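Long-range contact in endoglucanase (PDB 2E4T), which hydrolyses internal beta-1,4-glucosidic bonds in cellulose, and probably in xyloglucan, through the glycoside hydrolase family 44 module that this chain represents: residues G415-T420 against Y435-G440. Residues are numbered along the deposited sequence; the frame is centred on the assembly and turned at random.
Sequences GKFGDT and YASIVG
Thr420 and Ile438 form an antiparallel hydrogen-bonded pair where strand 420-426 joins strand 432-439 in the beta domain beside the TIM-like barrel, and Asp419 also faces Ile438, making a classic beta bulge. Ile438 N donates to Thr420 O at 2.8 Å, and Thr420 N returns a bond to Ile438 O at 3.0 Å. Two side chains grip Gly440, just past the end of strand 432-439. Asp419 OD1 takes the N-H of Gly440 almost straight (173°) on its syn lone pair, while the Thr420 hydroxyl, anti to its own carbonyl carbon, donates to Gly440 O.

Upstream, Ser437 sits on the Phe417 ring. Its OG lies 3.1 Å above the ring plane, over the centre, and its CB makes a CH-pi contact 3.9 Å from the centroid. Between ring and bulge, Gly418 N makes a weak, bent hydrogen bond to Ser437 OG, 2.9 Å long with 117° at the hydrogen. Tyr435 O meets the same ring at the edge, and Phe417 CZ packs against Tyr435 CB. Tyr407, from helix 398-408, meets the Phe417 ring edge-to-face, so this aromatic links the barrel-side helix to the sheet; His447 and Ile449 of strand 442-452 also touch it. Phe417 reaches them with CG anti to its backbone N (chi1 -164°).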
ATOM      1  N   GLY A 415      11.543  -3.599  18.638  1.00  7.52           N
ATOM      2  CA  GLY A 415      10.430  -2.975  19.348  1.00  7.67           C
ATOM      3  C   GLY A 415       9.460  -2.398  18.341  1.00  6.64           C
ATOM      4  O   GLY A 415       9.870  -1.737  17.368  1.00  6.77           O
ATOM      5  N   LYS A 416       8.156  -2.567  18.589  1.00  7.14           N
ATOM      6  CA  LYS A 416       7.153  -2.146  17.605  1.00  6.76           C
ATOM      7  C   LYS A 416       5.933  -1.561  18.295  1.00  5.73           C
ATOM      8  O   LYS A 416       5.645  -1.825  19.474  1.00  6.87           O
ATOM      9  CB  LYS A 416       6.767  -3.283  16.668  1.00  8.05           C
ATOM     10  CG  LYS A 416       6.175  -4.469  17.364  1.00  8.75           C
ATOM     11  CD  LYS A 416       5.918  -5.642  16.337  1.00 11.65           C
ATOM     12  CE  LYS A 416       5.266  -6.802  16.934  1.00 17.83           C
ATOM     13  NZ  LYS A 416       5.116  -7.938  15.988  0.50 21.15           N
ATOM     14  N   PHE A 417       5.220  -0.729  17.544  1.00  5.73           N
ATOM     15  CA  PHE A 417       3.922  -0.219  17.969  1.00  5.18           C
ATOM     16  C   PHE A 417       3.004  -1.398  18.289  1.00  5.75           C
ATOM     17  O   PHE A 417       3.143  -2.508  17.749  1.00  6.72           O
ATOM     18  CB  PHE A 417       3.349   0.644  16.847  1.00  6.06           C
ATOM     19  CG  PHE A 417       2.210   1.539  17.238  1.00  5.19           C
ATOM     20  CD1 PHE A 417       2.383   2.542  18.212  1.00  5.67           C
ATOM     21  CD2 PHE A 417       0.973   1.476  16.587  1.00  5.59           C
ATOM     22  CE1 PHE A 417       1.333   3.417  18.517  1.00  6.02           C
ATOM     23  CE2 PHE A 417      -0.059   2.345  16.879  1.00  5.84           C
ATOM     24  CZ  PHE A 417       0.114   3.337  17.854  1.00  5.86           C
ATOM     25  N   GLY A 418       2.062  -1.180  19.224  1.00  5.85           N
ATOM     26  CA  GLY A 418       1.091  -2.222  19.540  1.00  6.04           C
ATOM     27  C   GLY A 418       0.235  -2.579  18.339  1.00  5.45           C
ATOM     28  O   GLY A 418       0.139  -1.837  17.342  1.00  6.44           O
ATOM     29  N   ASP A 419      -0.443  -3.734  18.470  1.00  5.98           N
ATOM     30  CA  ASP A 419      -1.312  -4.261  17.431  1.00  6.12           C
ATOM     31  C   ASP A 419      -2.791  -4.045  17.685  1.00  5.62           C
ATOM     32  O   ASP A 419      -3.611  -4.478  16.858  1.00  5.99           O
ATOM     33  CB  ASP A 419      -0.995  -5.730  17.119  1.00  6.94           C
ATOM     34  CG  ASP A 419      -1.212  -6.636  18.297  1.00  7.82           C
ATOM     35  OD1 ASP A 419      -1.509  -6.166  19.406  1.00  8.14           O
ATOM     36  OD2 ASP A 419      -1.138  -7.886  18.081  1.00 10.99           O
ATOM     37  N   THR A 420      -3.167  -3.380  18.782  1.00  5.74           N
ATOM     38  CA  THR A 420      -4.566  -3.065  19.057  1.00  5.96           C
ATOM     39  C   THR A 420      -4.664  -1.555  19.280  1.00  5.52           C
ATOM     40  O   THR A 420      -4.098  -1.016  20.253  1.00  6.49           O
ATOM     41  CB  THR A 420      -5.048  -3.830  20.295  1.00  6.33           C
ATOM     42  OG1 THR A 420      -4.995  -5.218  19.988  1.00  6.96           O
ATOM     43  CG2 THR A 420      -6.492  -3.441  20.660  1.00  7.23           C
ATOM     44  N   TYR A 435      -1.539   8.710  18.111  1.00  5.58           N
ATOM     45  CA  TYR A 435      -2.124   7.385  17.967  1.00  5.51           C
ATOM     46  C   TYR A 435      -1.675   6.531  19.125  1.00  5.40           C
ATOM     47  O   TYR A 435      -0.506   6.580  19.513  1.00  7.02           O
ATOM     48  CB  TYR A 435      -1.644   6.709  16.632  1.00  6.17           C
ATOM     49  CG  TYR A 435      -1.940   7.586  15.458  1.00  5.91           C
ATOM     50  CD1 TYR A 435      -3.230   7.625  14.906  1.00  6.82           C
ATOM     51  CD2 TYR A 435      -0.987   8.481  14.926  1.00  5.93           C
ATOM     52  CE1 TYR A 435      -3.553   8.487  13.886  1.00  7.35           C
ATOM     53  CE2 TYR A 435      -1.300   9.365  13.920  1.00  6.35           C
ATOM     54  CZ  TYR A 435      -2.590   9.392  13.423  1.00  6.45           C
ATOM     55  OH  TYR A 435      -2.992  10.291  12.440  1.00  7.63           O
ATOM     56  N   ALA A 436      -2.578   5.700  19.669  1.00  5.65           N
ATOM     57  CA  ALA A 436      -2.229   4.884  20.816  1.00  5.84           C
ATOM     58  C   ALA A 436      -2.614   3.412  20.536  1.00  5.51           C
ATOM     59  O   ALA A 436      -3.570   3.140  19.801  1.00  6.35           O
ATOM     60  CB  ALA A 436      -2.938   5.359  22.088  1.00  7.29           C
ATOM     61  N   SER A 437      -1.828   2.525  21.152  1.00  5.55           N
ATOM     62  CA  SER A 437      -2.107   1.113  20.978  1.00  5.52           C
ATOM     63  C   SER A 437      -1.583   0.341  22.192  1.00  5.55           C
ATOM     64  O   SER A 437      -0.734   0.782  22.973  1.00  5.97           O
ATOM     65  CB  SER A 437      -1.413   0.566  19.722  1.00  5.73           C
ATOM     66  OG  SER A 437       0.002   0.739  19.830  1.00  6.11           O
ATOM     67  N   ILE A 438      -2.133  -0.875  22.288  1.00  5.85           N
ATOM     68  CA  ILE A 438      -1.701  -1.881  23.271  1.00  6.35           C
ATOM     69  C   ILE A 438      -1.374  -3.162  22.494  1.00  6.13           C
ATOM     70  O   ILE A 438      -1.507  -3.240  21.275  1.00  6.48           O
ATOM     71  CB  ILE A 438      -2.776  -2.090  24.363  1.00  6.47           C
ATOM     72  CG1 ILE A 438      -4.057  -2.677  23.766  1.00  6.97           C
ATOM     73  CG2 ILE A 438      -2.986  -0.778  25.110  1.00  7.33           C
ATOM     74  CD1 ILE A 438      -5.147  -2.973  24.820  1.00  8.43           C
ATOM     75  N   VAL A 439      -0.956  -4.210  23.231  1.00  7.54           N
ATOM     76  CA  VAL A 439      -0.580  -5.474  22.643  1.00  7.36           C
ATOM     77  C   VAL A 439      -1.679  -6.486  22.951  1.00  7.47           C
ATOM     78  O   VAL A 439      -1.917  -6.815  24.127  1.00  7.99           O
ATOM     79  CB  VAL A 439       0.760  -5.953  23.156  1.00  8.85           C
ATOM     80  CG1 VAL A 439       1.148  -7.302  22.523  1.00 10.70           C
ATOM     81  CG2 VAL A 439       1.838  -4.880  22.905  1.00 11.36           C
ATOM     82  N   GLY A 440      -2.361  -6.972  21.921  1.00  7.89           N
ATOM     83  CA  GLY A 440      -3.450  -7.915  22.157  1.00  8.04           C
ATOM     84  C   GLY A 440      -4.548  -7.255  22.937  1.00  7.64           C
ATOM     85  O   GLY A 440      -5.056  -6.194  22.533  1.00  8.42           O
TER